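Local coordinates for protein dITP/XTP pyrophosphatase (Coxiella burnetii, PDB 3TQU) that probably hydrolyses non-canonical purine nucleoside triphosphates such as XTP, dITP and ITP to their monophosphates and diphosphate, clearing them from the nucleotide pool, at residues 31-34 with 35-38; 101-104 with 105-108; 157-160 with 161-164. All coordinates share one frame; numbering follows the deposited sequence.

Contact 1: 31-34 with 35-38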
ATOM      1  N   PHE A  31      -7.764 -19.683   7.791  1.00 13.29           N
ATOM      2  CA  PHE A  31      -8.567 -18.582   7.279  1.00 13.24           C
ATOM      3  C   PHE A  31     -10.058 -18.866   7.418  1.00 18.41           C
ATOM      4  O   PHE A  31     -10.533 -19.951   7.081  1.00 22.15           O
ATOM      5  CB  PHE A  31      -8.197 -18.273   5.831  1.00 14.66           C
ATOM      6  CG  PHE A  31      -6.921 -17.498   5.696  1.00 14.81           C
ATOM      7  CD1 PHE A  31      -6.940 -16.115   5.648  1.00 19.34           C
ATOM      8  CD2 PHE A  31      -5.701 -18.150   5.645  1.00 19.52           C
ATOM      9  CE1 PHE A  31      -5.759 -15.394   5.533  1.00 20.87           C
ATOM     10  CE2 PHE A  31      -4.524 -17.436   5.534  1.00 22.68           C
ATOM     11  CZ  PHE A  31      -4.554 -16.058   5.479  1.00 20.29           C
ATOM     12  N   ILE A  32     -10.788 -17.878   7.921  1.00 16.82           N
ATOM     13  CA  ILE A  32     -12.221 -18.007   8.130  1.00 11.81           C
ATOM     14  C   ILE A  32     -12.949 -16.909   7.370  1.00 12.46           C
ATOM     15  O   ILE A  32     -12.727 -15.725   7.622  1.00 14.70           O
ATOM     16  CB  ILE A  32     -12.569 -17.890   9.621  1.00 14.35           C
ATOM     17  CG1 ILE A  32     -11.725 -18.869  10.442  1.00 13.83           C
ATOM     18  CG2 ILE A  32     -14.061 -18.115   9.839  1.00 15.82           C
ATOM     19  CD1 ILE A  32     -11.923 -18.738  11.932  1.00 17.57           C
ATOM     20  N   PRO A  33     -13.815 -17.295   6.425  1.00 10.60           N
ATOM     21  CA  PRO A  33     -14.580 -16.302   5.666  1.00 14.95           C
ATOM     22  C   PRO A  33     -15.401 -15.434   6.615  1.00 12.89           C
ATOM     23  O   PRO A  33     -15.929 -15.943   7.606  1.00 12.96           O
ATOM     24  CB  PRO A  33     -15.499 -17.164   4.789  1.00 15.92           C
ATOM     25  CG  PRO A  33     -14.796 -18.481   4.680  1.00 18.49           C
ATOM     26  CD  PRO A  33     -14.111 -18.675   6.002  1.00 17.78           C
ATOM     27  N   GLN A  34     -15.498 -14.141   6.326  1.00 13.97           N
ATOM     28  CA  GLN A  34     -16.216 -13.234   7.212  1.00 14.26           C
ATOM     29  C   GLN A  34     -17.671 -13.654   7.371  1.00 14.38           C
ATOM     30  O   GLN A  34     -18.306 -13.341   8.374  1.00 14.82           O
ATOM     31  CB  GLN A  34     -16.117 -11.786   6.729  1.00 16.89           C
ATOM     32  CG  GLN A  34     -16.832 -11.495   5.422  1.00 17.88           C
ATOM     33  CD  GLN A  34     -16.687 -10.047   5.002  1.00 22.28           C
ATOM     34  OE1 GLN A  34     -15.803  -9.336   5.483  1.00 19.92           O
ATOM     35  NE2 GLN A  34     -17.558  -9.600   4.103  1.00 22.15           N
ATOM     36  N   THR A  35     -18.191 -14.378   6.386  1.00 18.33           N
ATOM     37  CA  THR A  35     -19.566 -14.865   6.448  1.00 15.18           C
ATOM     38  C   THR A  35     -19.806 -15.795   7.634  1.00 15.85           C
ATOM     39  O   THR A  35     -20.944 -15.979   8.063  1.00 13.63           O
ATOM     40  CB  THR A  35     -19.963 -15.591   5.155  1.00 13.74           C
ATOM     41  OG1 THR A  35     -18.958 -16.558   4.826  1.00 12.82           O
ATOM     42  CG2 THR A  35     -20.104 -14.595   4.009  1.00 15.33           C
ATOM     43  N   GLU A  36     -18.737 -16.380   8.164  1.00 16.87           N
ATOM     44  CA  GLU A  36     -18.857 -17.284   9.306  1.00 16.03           C
ATOM     45  C   GLU A  36     -19.056 -16.518  10.608  1.00 16.06           C
ATOM     46  O   GLU A  36     -19.315 -17.109  11.659  1.00 14.00           O
ATOM     47  CB  GLU A  36     -17.637 -18.198   9.398  1.00 15.39           C
ATOM     48  CG  GLU A  36     -17.641 -19.308   8.362  1.00 13.80           C
ATOM     49  CD  GLU A  36     -18.824 -20.244   8.534  1.00 15.84           C
ATOM     50  OE1 GLU A  36     -18.877 -20.944   9.565  1.00 17.54           O
ATOM     51  OE2 GLU A  36     -19.702 -20.272   7.646  1.00 17.18           O
ATOM     52  N   PHE A  37     -18.925 -15.197  10.520  1.00 16.34           N
ATOM     53  CA  PHE A  37     -19.172 -14.296  11.641  1.00 16.95           C
ATOM     54  C   PHE A  37     -20.386 -13.432  11.334  1.00 13.97           C
ATOM     55  O   PHE A  37     -20.691 -12.490  12.064  1.00 14.99           O
ATOM     56  CB  PHE A  37     -17.962 -13.390  11.875  1.00 15.02           C
ATOM     57  CG  PHE A  37     -16.740 -14.117  12.355  1.00 15.88           C
ATOM     58  CD1 PHE A  37     -16.444 -14.181  13.707  1.00 15.29           C
ATOM     59  CD2 PHE A  37     -15.888 -14.734  11.458  1.00 16.92           C
ATOM     60  CE1 PHE A  37     -15.318 -14.848  14.154  1.00 16.23           C
ATOM     61  CE2 PHE A  37     -14.761 -15.404  11.898  1.00 16.23           C
ATOM     62  CZ  PHE A  37     -14.476 -15.461  13.247  1.00 14.02           C
ATOM     63  N   SER A  38     -21.061 -13.753  10.234  1.00  9.57           N
ATOM     64  CA  SER A  38     -22.208 -12.985   9.768  1.00 13.88           C
ATOM     65  C   SER A  38     -21.868 -11.520   9.517  1.00 17.90           C
ATOM     66  O   SER A  38     -22.670 -10.629   9.796  1.00 17.93           O
ATOM     67  CB  SER A  38     -23.377 -13.110  10.746  1.00 15.42           C
ATOM     68  OG  SER A  38     -23.816 -14.454  10.816  1.00 17.78           O
TER
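Ile32, on the strand that ends at Pro33, meets Phe37 and Glu36 of the 3-10 turn that follows it. The apolar part of the contact is carried by one branch of Ile32. Its CG2 methyl lies 3.5 Å from Phe37 CE2 and 3.6 Å from Glu36 CB, and the isoleucine crosses both side chains at about a right angle. CG2 approaches the phenyl ring obliquely. With chi1 at -53° this methyl stands opposite the backbone N of Ile32, which turns it rather than CG1 toward the turn. The Phe37 side chain also touches Val8, Thr64 and Leu66, so the turn is set against strand 5-9 and the end of helix 49-64.

Two backbone bonds of i to i+3 spacing define the 3-10 geometry: Glu36 N donates to Pro33 O and Phe37 N to Gln34 O, both over 2.9 Å. Ser38 N continues the pattern within 35-38 by bonding Thr35 O.

Contacts between polar and apolar atoms complete the account. Thr35 OG1 lies 3.5 Å from Pro33 CB, while the carbonyl oxygens Pro33 O and Gln34 O sit at the edge of the Phe37 ring, near its plane.

The chain here leaves edge strand 29-33 of its own sheet; Ile32 and Gln34 bond the backbone of Leu9, and the Thr35 side chain is about 4 Å from that of Gln12, a predicted substrate-binding residue. The chemistry implies a turn fixed chiefly by main-chain bonds and one methyl-to-ring contact. Glu36 contributes CB and CG and its carboxylate leads away; the eight residues hold no basic side chain to pair with it.

Contact 2: 101-104 with 105-108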
ATOM      1  N   ARG A 101     -18.663  -6.595 -20.587  1.00 18.33           N
ATOM      2  CA  ARG A 101     -17.519  -5.795 -20.161  1.00 17.86           C
ATOM      3  C   ARG A 101     -16.367  -5.892 -21.159  1.00 17.81           C
ATOM      4  O   ARG A 101     -15.705  -4.895 -21.453  1.00 18.18           O
ATOM      5  CB  ARG A 101     -17.056  -6.216 -18.762  1.00 19.98           C
ATOM      6  CG  ARG A 101     -17.957  -5.714 -17.640  1.00 22.45           C
ATOM      7  CD  ARG A 101     -17.473  -6.178 -16.272  1.00 21.79           C
ATOM      8  NE  ARG A 101     -17.875  -7.552 -15.991  1.00 22.80           N
ATOM      9  CZ  ARG A 101     -19.060  -7.894 -15.494  1.00 25.31           C
ATOM     10  NH1 ARG A 101     -19.961  -6.958 -15.222  1.00 24.70           N
ATOM     11  NH2 ARG A 101     -19.345  -9.170 -15.270  1.00 22.21           N
ATOM     12  N   ILE A 102     -16.132  -7.097 -21.670  1.00 15.42           N
ATOM     13  CA  ILE A 102     -15.100  -7.316 -22.677  1.00 16.49           C
ATOM     14  C   ILE A 102     -15.371  -6.457 -23.907  1.00 23.98           C
ATOM     15  O   ILE A 102     -14.456  -5.848 -24.468  1.00 25.29           O
ATOM     16  CB  ILE A 102     -15.028  -8.798 -23.092  1.00 17.86           C
ATOM     17  CG1 ILE A 102     -14.407  -9.631 -21.970  1.00 15.36           C
ATOM     18  CG2 ILE A 102     -14.224  -8.955 -24.369  1.00 17.17           C
ATOM     19  CD1 ILE A 102     -14.585 -11.120 -22.139  1.00 15.25           C
ATOM     20  N   GLN A 103     -16.633  -6.400 -24.316  1.00 25.06           N
ATOM     21  CA  GLN A 103     -17.010  -5.624 -25.491  1.00 27.75           C
ATOM     22  C   GLN A 103     -16.847  -4.125 -25.271  1.00 26.21           C
ATOM     23  O   GLN A 103     -16.447  -3.401 -26.181  1.00 27.32           O
ATOM     24  CB  GLN A 103     -18.440  -5.954 -25.926  1.00 32.84           C
ATOM     25  CG  GLN A 103     -18.551  -7.285 -26.645  1.00 36.82           C
ATOM     26  CD  GLN A 103     -17.660  -7.351 -27.871  1.00 38.81           C
ATOM     27  OE1 GLN A 103     -17.610  -6.411 -28.664  1.00 40.30           O
ATOM     28  NE2 GLN A 103     -16.940  -8.458 -28.026  1.00 36.59           N
ATOM     29  N   LYS A 104     -17.157  -3.659 -24.066  1.00 22.28           N
ATOM     30  CA  LYS A 104     -17.011  -2.241 -23.760  1.00 24.54           C
ATOM     31  C   LYS A 104     -15.541  -1.826 -23.777  1.00 24.52           C
ATOM     32  O   LYS A 104     -15.196  -0.747 -24.261  1.00 26.83           O
ATOM     33  CB  LYS A 104     -17.662  -1.896 -22.421  1.00 28.83           C
ATOM     34  CG  LYS A 104     -17.680  -0.402 -22.123  1.00 37.30           C
ATOM     35  CD  LYS A 104     -18.929   0.000 -21.354  1.00 43.71           C
ATOM     36  CE  LYS A 104     -18.992   1.508 -21.152  1.00 49.07           C
ATOM     37  NZ  LYS A 104     -17.854   2.020 -20.336  1.00 48.42           N
ATOM     38  N   VAL A 105     -14.674  -2.685 -23.253  1.00 21.32           N
ATOM     39  CA  VAL A 105     -13.241  -2.424 -23.296  1.00 22.19           C
ATOM     40  C   VAL A 105     -12.740  -2.368 -24.735  1.00 24.24           C
ATOM     41  O   VAL A 105     -11.972  -1.476 -25.101  1.00 21.89           O
ATOM     42  CB  VAL A 105     -12.449  -3.482 -22.510  1.00 21.71           C
ATOM     43  CG1 VAL A 105     -10.987  -3.489 -22.942  1.00 21.43           C
ATOM     44  CG2 VAL A 105     -12.574  -3.223 -21.017  1.00 19.29           C
ATOM     45  N   LEU A 106     -13.184  -3.320 -25.552  1.00 24.84           N
ATOM     46  CA  LEU A 106     -12.781  -3.365 -26.953  1.00 27.25           C
ATOM     47  C   LEU A 106     -13.258  -2.125 -27.708  1.00 29.65           C
ATOM     48  O   LEU A 106     -12.521  -1.563 -28.518  1.00 29.18           O
ATOM     49  CB  LEU A 106     -13.295  -4.639 -27.629  1.00 27.44           C
ATOM     50  CG  LEU A 106     -12.660  -5.956 -27.173  1.00 26.15           C
ATOM     51  CD1 LEU A 106     -13.362  -7.156 -27.802  1.00 27.46           C
ATOM     52  CD2 LEU A 106     -11.170  -5.977 -27.489  1.00 23.51           C
ATOM     53  N   GLU A 107     -14.488  -1.699 -27.434  1.00 29.82           N
ATOM     54  CA  GLU A 107     -15.035  -0.494 -28.054  1.00 30.78           C
ATOM     55  C   GLU A 107     -14.271   0.751 -27.613  1.00 29.96           C
ATOM     56  O   GLU A 107     -13.975   1.630 -28.425  1.00 29.43           O
ATOM     57  CB  GLU A 107     -16.520  -0.331 -27.715  1.00 34.27           C
ATOM     58  CG  GLU A 107     -17.427  -1.378 -28.335  1.00 38.29           C
ATOM     59  CD  GLU A 107     -18.882  -1.188 -27.949  1.00 45.88           C
ATOM     60  OE1 GLU A 107     -19.174  -0.269 -27.154  1.00 48.05           O
ATOM     61  OE2 GLU A 107     -19.734  -1.957 -28.443  1.00 48.19           O
ATOM     62  N   ALA A 108     -13.963   0.821 -26.321  1.00 27.91           N
ATOM     63  CA  ALA A 108     -13.244   1.956 -25.754  1.00 27.10           C
ATOM     64  C   ALA A 108     -11.874   2.134 -26.399  1.00 27.13           C
ATOM     65  O   ALA A 108     -11.482   3.247 -26.744  1.00 28.05           O
ATOM     66  CB  ALA A 108     -13.106   1.798 -24.244  1.00 24.86           C
TER
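Leu106 leans back over the preceding helical turn, against Ile102 and Gln103. Its CB lies 3.6 Å from Ile102 O, and CG comes nearer the same oxygen, at 3.2 Å. This follows from chi1 of -69°, which sets CG beside the leucine's own backbone N, the group that donates to Ile102 O. At the tip, CD1 still lies 3.7 Å from Ile102 O, with Gln103 NE2 at 3.8 Å and Ile102 CG2 at 4.0 Å. The Ile102 and Leu106 side chains run side by side and point the same way, whereas Gln103, bent at chi2, slants across the leucine and brings NE2 up to the methyl.

Four successive i to i+4 bonds carry the backbone: the N atoms of Val105, Leu106, Glu107 and Ala108 bond the O atoms of Arg101, Ile102, Gln103 and Lys104 at 2.9 to 3.0 Å. Their N-H...O angles are 155 to 163°, the regular alpha-helical pattern. Glu107 repeats the backward lean, its CG lying 3.1 Å from Gln103 O.

The polar ends turn to partners outside this stretch. Arg101 NH2 forms a salt bridge with Asp98, and Lys104 NZ bonds Tyr91 O while making a cation-pi contact with the Tyr91 ring.

Chemically, the helix is two-sided: Ile102 and Val105 are buried against Ile162 and Tyr159, while the exposed Gln103 touches Leu106 through NE2 and Glu107 sets its side-chain carbons against Gln103 O, with no side-chain hydrogen bond between the two segments.

Contact 3: 157-160 with 161-164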
ATOM      1  N   PHE A 157     -12.025 -16.171 -16.277  1.00 15.96           N
ATOM      2  CA  PHE A 157     -13.242 -15.380 -16.147  1.00 14.27           C
ATOM      3  C   PHE A 157     -12.935 -13.923 -16.450  1.00 14.55           C
ATOM      4  O   PHE A 157     -11.779 -13.556 -16.661  1.00 13.07           O
ATOM      5  CB  PHE A 157     -13.798 -15.491 -14.727  1.00 12.41           C
ATOM      6  CG  PHE A 157     -12.882 -14.932 -13.674  1.00 15.44           C
ATOM      7  CD1 PHE A 157     -12.978 -13.604 -13.284  1.00 17.16           C
ATOM      8  CD2 PHE A 157     -11.915 -15.729 -13.084  1.00 16.17           C
ATOM      9  CE1 PHE A 157     -12.130 -13.085 -12.321  1.00 18.26           C
ATOM     10  CE2 PHE A 157     -11.064 -15.217 -12.123  1.00 18.46           C
ATOM     11  CZ  PHE A 157     -11.172 -13.894 -11.738  1.00 17.94           C
ATOM     12  N   GLY A 158     -13.970 -13.093 -16.464  1.00 14.66           N
ATOM     13  CA  GLY A 158     -13.787 -11.666 -16.653  1.00 11.96           C
ATOM     14  C   GLY A 158     -13.054 -11.326 -17.936  1.00 14.35           C
ATOM     15  O   GLY A 158     -13.395 -11.828 -19.010  1.00 14.72           O
ATOM     16  N   TYR A 159     -12.038 -10.476 -17.818  1.00 11.85           N
ATOM     17  CA  TYR A 159     -11.317  -9.963 -18.979  1.00 14.49           C
ATOM     18  C   TYR A 159     -10.249 -10.923 -19.501  1.00 12.45           C
ATOM     19  O   TYR A 159      -9.533 -10.599 -20.444  1.00 12.68           O
ATOM     20  CB  TYR A 159     -10.676  -8.612 -18.652  1.00 13.26           C
ATOM     21  CG  TYR A 159     -11.664  -7.521 -18.299  1.00 14.25           C
ATOM     22  CD1 TYR A 159     -12.459  -6.933 -19.276  1.00 15.33           C
ATOM     23  CD2 TYR A 159     -11.792  -7.069 -16.992  1.00 14.73           C
ATOM     24  CE1 TYR A 159     -13.365  -5.932 -18.957  1.00 13.95           C
ATOM     25  CE2 TYR A 159     -12.692  -6.066 -16.666  1.00 13.47           C
ATOM     26  CZ  TYR A 159     -13.475  -5.502 -17.651  1.00 15.05           C
ATOM     27  OH  TYR A 159     -14.369  -4.506 -17.326  1.00 17.67           O
ATOM     28  N   ASP A 160     -10.151 -12.100 -18.893  1.00 12.79           N
ATOM     29  CA  ASP A 160      -9.139 -13.080 -19.289  1.00 14.69           C
ATOM     30  C   ASP A 160      -9.036 -13.326 -20.801  1.00 15.45           C
ATOM     31  O   ASP A 160      -7.929 -13.422 -21.333  1.00 14.48           O
ATOM     32  CB  ASP A 160      -9.333 -14.405 -18.543  1.00 14.43           C
ATOM     33  CG  ASP A 160      -8.866 -14.336 -17.103  1.00 16.70           C
ATOM     34  OD1 ASP A 160      -8.197 -13.343 -16.743  1.00 14.24           O
ATOM     35  OD2 ASP A 160      -9.153 -15.280 -16.335  1.00 16.84           O
ATOM     36  N   PRO A 161     -10.182 -13.432 -21.498  1.00 15.77           N
ATOM     37  CA  PRO A 161     -10.148 -13.710 -22.940  1.00 16.83           C
ATOM     38  C   PRO A 161      -9.466 -12.631 -23.792  1.00 18.46           C
ATOM     39  O   PRO A 161      -9.034 -12.944 -24.900  1.00 19.19           O
ATOM     40  CB  PRO A 161     -11.632 -13.820 -23.313  1.00 17.37           C
ATOM     41  CG  PRO A 161     -12.307 -14.218 -22.045  1.00 15.82           C
ATOM     42  CD  PRO A 161     -11.555 -13.493 -20.965  1.00 17.11           C
ATOM     43  N   ILE A 162      -9.372 -11.396 -23.304  1.00 15.45           N
ATOM     44  CA  ILE A 162      -8.712 -10.343 -24.079  1.00 16.31           C
ATOM     45  C   ILE A 162      -7.384  -9.879 -23.482  1.00 14.76           C
ATOM     46  O   ILE A 162      -6.795  -8.907 -23.953  1.00 15.47           O
ATOM     47  CB  ILE A 162      -9.618  -9.108 -24.309  1.00 19.27           C
ATOM     48  CG1 ILE A 162     -10.083  -8.518 -22.974  1.00 19.15           C
ATOM     49  CG2 ILE A 162     -10.796  -9.464 -25.209  1.00 21.29           C
ATOM     50  CD1 ILE A 162     -10.863  -7.218 -23.122  1.00 21.06           C
ATOM     51  N   PHE A 163      -6.911 -10.569 -22.451  1.00 12.35           N
ATOM     52  CA  PHE A 163      -5.631 -10.213 -21.857  1.00 14.07           C
ATOM     53  C   PHE A 163      -4.503 -11.064 -22.431  1.00 13.40           C
ATOM     54  O   PHE A 163      -4.229 -12.161 -21.948  1.00 13.21           O
ATOM     55  CB  PHE A 163      -5.671 -10.335 -20.336  1.00 13.65           C
ATOM     56  CG  PHE A 163      -4.458  -9.769 -19.660  1.00 13.17           C
ATOM     57  CD1 PHE A 163      -4.341  -8.405 -19.458  1.00 12.72           C
ATOM     58  CD2 PHE A 163      -3.430 -10.595 -19.241  1.00 12.05           C
ATOM     59  CE1 PHE A 163      -3.220  -7.874 -18.841  1.00 12.37           C
ATOM     60  CE2 PHE A 163      -2.311 -10.072 -18.620  1.00 12.32           C
ATOM     61  CZ  PHE A 163      -2.208  -8.710 -18.420  1.00 10.58           C
ATOM     62  N   TYR A 164      -3.862 -10.545 -23.472  1.00 11.17           N
ATOM     63  CA  TYR A 164      -2.766 -11.240 -24.136  1.00 12.43           C
ATOM     64  C   TYR A 164      -1.508 -11.215 -23.277  1.00 13.89           C
ATOM     65  O   TYR A 164      -1.081 -10.156 -22.813  1.00 15.40           O
ATOM     66  CB  TYR A 164      -2.491 -10.605 -25.502  1.00 15.60           C
ATOM     67  CG  TYR A 164      -1.372 -11.263 -26.285  1.00 19.38           C
ATOM     68  CD1 TYR A 164      -0.123 -10.663 -26.386  1.00 21.16           C
ATOM     69  CD2 TYR A 164      -1.568 -12.479 -26.927  1.00 23.46           C
ATOM     70  CE1 TYR A 164       0.901 -11.256 -27.104  1.00 19.15           C
ATOM     71  CE2 TYR A 164      -0.549 -13.081 -27.647  1.00 23.91           C
ATOM     72  CZ  TYR A 164       0.683 -12.464 -27.729  1.00 22.89           C
ATOM     73  OH  TYR A 164       1.703 -13.053 -28.442  1.00 24.74           O
TER
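Tyr159 overlaps Ile162 three residues on, the two side chains lying side by side and pointing the same way. Contact is light: Tyr159 CD1 is 4.2 Å from Ile162 CD1, which approaches the ring obliquely. Ile162 takes chi1 of 58°, placing CG1 between its backbone N and carbonyl carbon, and thereby brings CG1 to 3.3 Å from Tyr159 O. That oxygen also accepts Ile162 N over 3.0 Å, and Phe163 N bonds Asp160 O over 3.2 Å, two i to i+3 bonds consistent with the 3-10 segment. Pro161 sets its CD 3.2 Å from Gly158 O.

Ahead of this curl, Phe157 to Asp160 form a type II' beta turn, with Gly158 at a positive phi that favours glycine. Asp160 N bonds Phe157 O, and the carboxylate adds a second tie: Phe157 N reaches Asp160 OD2 over 3.0 Å at an N-H...O angle of 163°, from above the carboxylate plane. OD2 also forms a salt bridge with Lys180, so two donors grip one oxygen and hold the carboxylate in place. Tyr159 OH bonds Ser88 O, and Asp98 accepts the Gly158 N-H.

Phe157 to Asp160 and Lys180 are predicted substrate-binding residues. A glycine-containing beta turn running through a 3-10 bend into strand 163-165 is thus probably part of the nucleotide pocket of this HAM1 NTPase.

The contacts follow one another along the chain, and contact 1 stands apart from the other two. Its centre is about 35 Å from that of contact 2 and about 30 Å from that of contact 3, on the opposite side of the chain's centre. Contacts 1 and 3 nevertheless reach the same mixed sheet, through strand 29-33, outermost within this chain, and strand 163-165. Contacts 2 and 3 are neighbours, with centres about 11 Å apart. Helix 98-112 packs directly on the 157-164 bend: Val105 CG2 lies 3.5 Å from Tyr159 CE1. The helix therefore backs the predicted substrate-binding turn; contact 1 turns the chain out of strand 29-33, where Thr35 comes near Gln12, another predicted substrate-binding residue.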